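Local coordinates for type IV pilus biogenesis factor PilY1 (Pseudomonas aeruginosa, PDB 3HX6), which primes type IV pilus assembly, stabilises assembled fibres, supports calcium-dependent twitching motility and mediates adhesion to host cells, at residues A[333-338]-A[483-488]; A[456-461]-A[491-496]. The protein carries 3 engineered substitutions. All blocks are in the same frame, centred on the assembly; numbering follows the deposited sequence.

Contact 1: residues A[333-338]-A[483-488]; sequences SLVRHP and LDPYTG
Y486 lies between two prolines, P338 from 333-338 and P485 from its own turn, and shows how an aromatic ring can join an edge strand to a loop without a direct polar bond. Its chi1 of -50° sets CG beside the backbone N and swings the ring toward the strand. From the backbone outward, Y486 CB lies 4.0 Å from P338 CG. The same proline carbon then settles over one face of the ring, closest to Y486 CD2 at 3.4 Å, while P485 CG lies above the centre of the opposite face. Farther along, Y486 CE2 meets two different groups: the carbonyl R336 O, near the plane of the ring at its edge, and V335 CG1, which arrives obliquely at 3.7 Å. At the tip, Y486 OH is 2.6 Å from a water that donates to R336 O, so one backbone carbonyl meets both the ring edge and, through the water, the hydroxyl. V335 reaches both loop residues, CG1 meeting Y486 and CG2 lying 3.6 Å from P485 CB. Behind the ring, an Asx turn shapes the loop: Y486 N donates to D484 OD1 from above the carboxylate plane, and D484 O receives both T487 N and G488 N. In this C-terminal beta-propeller domain of PilY1, strand 333-336 is one of two edge strands of the large mixed sheet and pairs with strand 343-348, whose I346 touches P485. P485 O accepts from W434 NE1 in strand 433-437, and T487 OG1 is hydrogen-bonded to Q395 OE1 in strand 392-405.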
loop_
_atom_site.group_PDB
_atom_site.type_symbol
_atom_site.label_atom_id
_atom_site.label_comp_id
_atom_site.label_asym_id
_atom_site.label_seq_id
_atom_site.Cartn_x
_atom_site.Cartn_y
_atom_site.Cartn_z
ATOM N N SER A 333 -22.757 4.990 -6.892
ATOM C CA SER A 333 -21.701 5.190 -5.904
ATOM C C SER A 333 -22.319 6.179 -4.932
ATOM O O SER A 333 -23.129 7.007 -5.335
ATOM C CB SER A 333 -20.438 5.792 -6.531
ATOM O OG SER A 333 -19.659 4.788 -7.146
ATOM N N LEU A 334 -21.948 6.095 -3.662
ATOM C CA LEU A 334 -22.522 6.981 -2.655
ATOM C C LEU A 334 -21.476 7.820 -1.944
ATOM O O LEU A 334 -20.416 7.318 -1.573
ATOM C CB LEU A 334 -23.288 6.155 -1.617
ATOM C CG LEU A 334 -24.355 5.203 -2.165
ATOM C CD1 LEU A 334 -24.869 4.314 -1.044
ATOM C CD2 LEU A 334 -25.486 5.991 -2.785
ATOM N N VAL A 335 -21.778 9.102 -1.760
ATOM C CA VAL A 335 -20.867 10.004 -1.060
ATOM C C VAL A 335 -21.704 10.788 -0.053
ATOM O O VAL A 335 -22.765 11.305 -0.399
ATOM C CB VAL A 335 -20.174 10.997 -2.035
ATOM C CG1 VAL A 335 -19.209 11.881 -1.274
ATOM C CG2 VAL A 335 -19.423 10.235 -3.125
ATOM N N ARG A 336 -21.243 10.863 1.193
ATOM C CA ARG A 336 -21.984 11.603 2.209
ATOM C C ARG A 336 -22.131 13.058 1.764
ATOM O O ARG A 336 -21.169 13.680 1.315
ATOM C CB ARG A 336 -21.258 11.560 3.559
ATOM C CG ARG A 336 -22.126 12.054 4.716
ATOM C CD ARG A 336 -21.326 12.238 6.002
ATOM N NE ARG A 336 -20.853 10.981 6.576
ATOM C CZ ARG A 336 -21.621 10.109 7.224
ATOM N NH1 ARG A 336 -22.916 10.346 7.391
ATOM N NH2 ARG A 336 -21.088 9.000 7.717
ATOM N N HIS A 337 -23.336 13.598 1.881
ATOM C CA HIS A 337 -23.565 14.982 1.493
ATOM C C HIS A 337 -22.698 15.916 2.351
ATOM O O HIS A 337 -22.416 15.623 3.512
ATOM C CB HIS A 337 -25.044 15.314 1.660
ATOM C CG HIS A 337 -25.443 16.619 1.051
ATOM N ND1 HIS A 337 -25.251 17.827 1.686
ATOM C CD2 HIS A 337 -26.009 16.907 -0.144
ATOM C CE1 HIS A 337 -25.686 18.802 0.909
ATOM N NE2 HIS A 337 -26.151 18.271 -0.208
ATOM N N PRO A 338 -22.243 17.042 1.777
ATOM C CA PRO A 338 -21.406 18.004 2.507
ATOM C C PRO A 338 -21.987 18.475 3.841
ATOM O O PRO A 338 -21.242 18.773 4.770
ATOM C CB PRO A 338 -21.257 19.154 1.516
ATOM C CG PRO A 338 -21.263 18.451 0.199
ATOM C CD PRO A 338 -22.372 17.433 0.362
ATOM N N LEU A 483 -13.955 13.378 -10.809
ATOM C CA LEU A 483 -14.798 14.551 -10.595
ATOM C C LEU A 483 -15.127 14.814 -9.136
ATOM O O LEU A 483 -14.963 13.945 -8.280
ATOM C CB LEU A 483 -16.115 14.402 -11.382
ATOM C CG LEU A 483 -15.997 14.234 -12.903
ATOM C CD1 LEU A 483 -17.332 13.833 -13.495
ATOM C CD2 LEU A 483 -15.504 15.530 -13.532
ATOM N N ASP A 484 -15.587 16.030 -8.863
ATOM C CA ASP A 484 -15.988 16.414 -7.518
ATOM C C ASP A 484 -17.364 15.795 -7.309
ATOM O O ASP A 484 -18.323 16.157 -7.986
ATOM C CB ASP A 484 -16.064 17.938 -7.403
ATOM C CG ASP A 484 -16.683 18.405 -6.099
ATOM O OD1 ASP A 484 -16.777 17.609 -5.137
ATOM O OD2 ASP A 484 -17.069 19.590 -6.037
ATOM N N PRO A 485 -17.474 14.836 -6.379
ATOM C CA PRO A 485 -18.767 14.191 -6.126
ATOM C C PRO A 485 -19.857 15.138 -5.638
ATOM O O PRO A 485 -21.042 14.867 -5.826
ATOM C CB PRO A 485 -18.426 13.125 -5.092
ATOM C CG PRO A 485 -17.292 13.756 -4.324
ATOM C CD PRO A 485 -16.449 14.349 -5.438
ATOM N N TYR A 486 -19.448 16.241 -5.017
ATOM C CA TYR A 486 -20.379 17.223 -4.475
ATOM C C TYR A 486 -20.970 18.158 -5.518
ATOM O O TYR A 486 -21.939 18.864 -5.239
ATOM C CB TYR A 486 -19.678 18.078 -3.415
ATOM C CG TYR A 486 -18.940 17.283 -2.363
ATOM C CD1 TYR A 486 -17.641 17.627 -1.990
ATOM C CD2 TYR A 486 -19.545 16.200 -1.727
ATOM C CE1 TYR A 486 -16.963 16.912 -1.005
ATOM C CE2 TYR A 486 -18.880 15.480 -0.743
ATOM C CZ TYR A 486 -17.592 15.839 -0.383
ATOM O OH TYR A 486 -16.942 15.136 0.603
ATOM N N THR A 487 -20.396 18.171 -6.715
ATOM C CA THR A 487 -20.885 19.071 -7.741
ATOM C C THR A 487 -20.946 18.471 -9.144
ATOM O O THR A 487 -21.611 19.017 -10.026
ATOM C CB THR A 487 -19.995 20.332 -7.789
ATOM O OG1 THR A 487 -20.641 21.348 -8.561
ATOM C CG2 THR A 487 -18.664 20.006 -8.427
ATOM N N GLY A 488 -20.257 17.354 -9.347
ATOM C CA GLY A 488 -20.223 16.726 -10.658
ATOM C C GLY A 488 -19.247 17.439 -11.583
ATOM O O GLY A 488 -19.066 17.051 -12.736
HETATM O O HOH W 1 -18.620 13.767 2.093
#

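Contact 2: residues A[456-461]-A[491-496]; sequences IGQVVL and TSFTVF
T491 OG1 donates to F493 O over 2.6 Å, almost in line with the carbonyl bond (165° at the oxygen), and this bond closes a tight bend at 491-493 in the loop that packs against a beta hairpin with a two-residue turn. The hairpin turns through a type II' bend from I456 to V459, with G457 taking the positive phi, and is closed by paired backbone bonds between I456 and V459. The contact across to it is apolar and depends on how one ring is presented. F493 has CG between its backbone N and carbonyl carbon (chi1 53°), the crowded position, which brings the ring back over its own segment: T491 CB sits above the centre of one face, 3.9 Å from the plane. The hairpin meets the same ring at its edge. V459 CG1 comes in within the ring plane, 3.3 Å from F493 CZ, and Q458 O lies near that plane too, 3.6 Å from the same CZ. T491 CG2 reaches toward V459 CG1 from the other segment, and N552, from near the end of the modelled chain, also packs on F493. Two residues farther along the strand, L461 works through a single methyl: its CD2 lies 4.1 Å from V495 CG2 and 3.8 Å from F496 CE1, approaching that second ring obliquely. F496 also rests on T480 of strand 477-483, the neighbour of strand 459-466, so the loop packs on two adjacent strands. V495, with CG2 anti to its backbone N, lays that methyl 3.9 Å above the centre of the F496 ring.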
loop_
_atom_site.group_PDB
_atom_site.type_symbol
_atom_site.label_atom_id
_atom_site.label_comp_id
_atom_site.label_asym_id
_atom_site.label_seq_id
_atom_site.Cartn_x
_atom_site.Cartn_y
_atom_site.Cartn_z
ATOM N N ILE A 456 -13.870 8.050 -3.495
ATOM C CA ILE A 456 -12.895 8.037 -2.412
ATOM C C ILE A 456 -12.562 9.463 -2.018
ATOM O O ILE A 456 -12.349 10.317 -2.877
ATOM C CB ILE A 456 -11.596 7.290 -2.833
ATOM C CG1 ILE A 456 -10.574 7.328 -1.694
ATOM C CG2 ILE A 456 -11.020 7.906 -4.100
ATOM C CD1 ILE A 456 -9.335 6.483 -1.947
ATOM N N GLY A 457 -12.520 9.720 -0.716
ATOM C CA GLY A 457 -12.228 11.063 -0.248
ATOM C C GLY A 457 -13.182 12.064 -0.878
ATOM O O GLY A 457 -14.400 11.909 -0.799
ATOM N N GLN A 458 -12.631 13.081 -1.530
ATOM C CA GLN A 458 -13.449 14.110 -2.164
ATOM C C GLN A 458 -13.482 13.971 -3.686
ATOM O O GLN A 458 -13.532 14.969 -4.403
ATOM C CB GLN A 458 -12.925 15.501 -1.786
ATOM C CG GLN A 458 -12.846 15.755 -0.282
ATOM C CD GLN A 458 -12.164 17.075 0.057
ATOM O OE1 GLN A 458 -12.636 18.151 -0.323
ATOM N NE2 GLN A 458 -11.042 16.996 0.770
ATOM N N VAL A 459 -13.456 12.741 -4.182
ATOM C CA VAL A 459 -13.497 12.533 -5.626
ATOM C C VAL A 459 -14.264 11.278 -6.018
ATOM O O VAL A 459 -14.347 10.318 -5.254
ATOM C CB VAL A 459 -12.074 12.395 -6.240
ATOM C CG1 VAL A 459 -11.158 13.470 -5.710
ATOM C CG2 VAL A 459 -11.509 11.019 -5.946
ATOM N N VAL A 460 -14.834 11.298 -7.215
ATOM C CA VAL A 460 -15.519 10.127 -7.729
ATOM C C VAL A 460 -14.762 9.800 -9.006
ATOM O O VAL A 460 -14.565 10.659 -9.864
ATOM C CB VAL A 460 -17.013 10.387 -8.021
ATOM C CG1 VAL A 460 -17.177 11.494 -9.050
ATOM C CG2 VAL A 460 -17.664 9.094 -8.495
ATOM N N LEU A 461 -14.295 8.563 -9.101
ATOM C CA LEU A 461 -13.526 8.112 -10.246
ATOM C C LEU A 461 -14.396 7.215 -11.110
ATOM O O LEU A 461 -15.049 6.311 -10.609
ATOM C CB LEU A 461 -12.303 7.345 -9.747
ATOM C CG LEU A 461 -11.398 8.171 -8.830
ATOM C CD1 LEU A 461 -10.528 7.250 -7.993
ATOM C CD2 LEU A 461 -10.550 9.119 -9.673
ATOM N N THR A 491 -12.703 19.299 -9.813
ATOM C CA THR A 491 -12.260 19.405 -8.427
ATOM C C THR A 491 -11.442 20.688 -8.298
ATOM O O THR A 491 -10.968 21.223 -9.303
ATOM C CB THR A 491 -11.362 18.218 -8.052
ATOM O OG1 THR A 491 -10.405 18.018 -9.099
ATOM C CG2 THR A 491 -12.191 16.935 -7.876
ATOM N N SER A 492 -11.277 21.185 -7.073
ATOM C CA SER A 492 -10.501 22.396 -6.855
ATOM C C SER A 492 -9.040 22.023 -6.614
ATOM O O SER A 492 -8.193 22.878 -6.372
ATOM C CB SER A 492 -11.051 23.184 -5.659
ATOM O OG SER A 492 -10.987 22.421 -4.467
ATOM N N PHE A 493 -8.753 20.731 -6.686
ATOM C CA PHE A 493 -7.400 20.231 -6.494
ATOM C C PHE A 493 -7.129 19.268 -7.640
ATOM O O PHE A 493 -8.066 18.733 -8.236
ATOM C CB PHE A 493 -7.307 19.520 -5.142
ATOM C CG PHE A 493 -8.347 18.451 -4.949
ATOM C CD1 PHE A 493 -8.129 17.158 -5.410
ATOM C CD2 PHE A 493 -9.555 18.746 -4.325
ATOM C CE1 PHE A 493 -9.097 16.171 -5.251
ATOM C CE2 PHE A 493 -10.530 17.771 -4.161
ATOM C CZ PHE A 493 -10.304 16.482 -4.624
ATOM N N THR A 494 -5.861 19.053 -7.973
ATOM C CA THR A 494 -5.557 18.141 -9.064
ATOM C C THR A 494 -5.740 16.713 -8.560
ATOM O O THR A 494 -5.303 16.361 -7.462
ATOM C CB THR A 494 -4.129 18.397 -9.646
ATOM O OG1 THR A 494 -3.319 17.221 -9.540
ATOM C CG2 THR A 494 -3.474 19.552 -8.941
ATOM N N VAL A 495 -6.426 15.904 -9.360
ATOM C CA VAL A 495 -6.725 14.530 -8.983
ATOM C C VAL A 495 -5.731 13.500 -9.489
ATOM O O VAL A 495 -5.277 12.647 -8.728
ATOM C CB VAL A 495 -8.161 14.136 -9.465
ATOM C CG1 VAL A 495 -8.337 14.512 -10.926
ATOM C CG2 VAL A 495 -8.399 12.634 -9.284
ATOM N N PHE A 496 -5.386 13.589 -10.766
ATOM C CA PHE A 496 -4.483 12.624 -11.372
ATOM C C PHE A 496 -3.040 13.066 -11.535
ATOM O O PHE A 496 -2.759 14.222 -11.841
ATOM C CB PHE A 496 -4.990 12.234 -12.766
ATOM C CG PHE A 496 -6.387 11.691 -12.784
ATOM C CD1 PHE A 496 -6.662 10.426 -12.287
ATOM C CD2 PHE A 496 -7.428 12.444 -13.317
ATOM C CE1 PHE A 496 -7.953 9.912 -12.319
ATOM C CE2 PHE A 496 -8.727 11.943 -13.355
ATOM C CZ PHE A 496 -8.988 10.670 -12.854
#

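In the fold
From the N terminus, the chain first reaches 333-338, which holds one edge strand of the large mixed sheet and is part of the beta-propeller family region. It then runs through strands 343-348 to 433-437 before the hairpin at 456-461. Strand 477-483 returns beside strand 459-466 and leads into the loop that supplies both 483-488 and 491-496. Contact 1 thus closes a long loop of 144 residues and contact 2 a short one of 29; since their segments alternate, the two loops cross. They meet directly: L483 O and V460 N are 2.9 Å apart, a probable hydrogen bond, and P485 CD packs on V459 CA. That loop ties edge strand 333-336 to the hairpin at the sheet's far end.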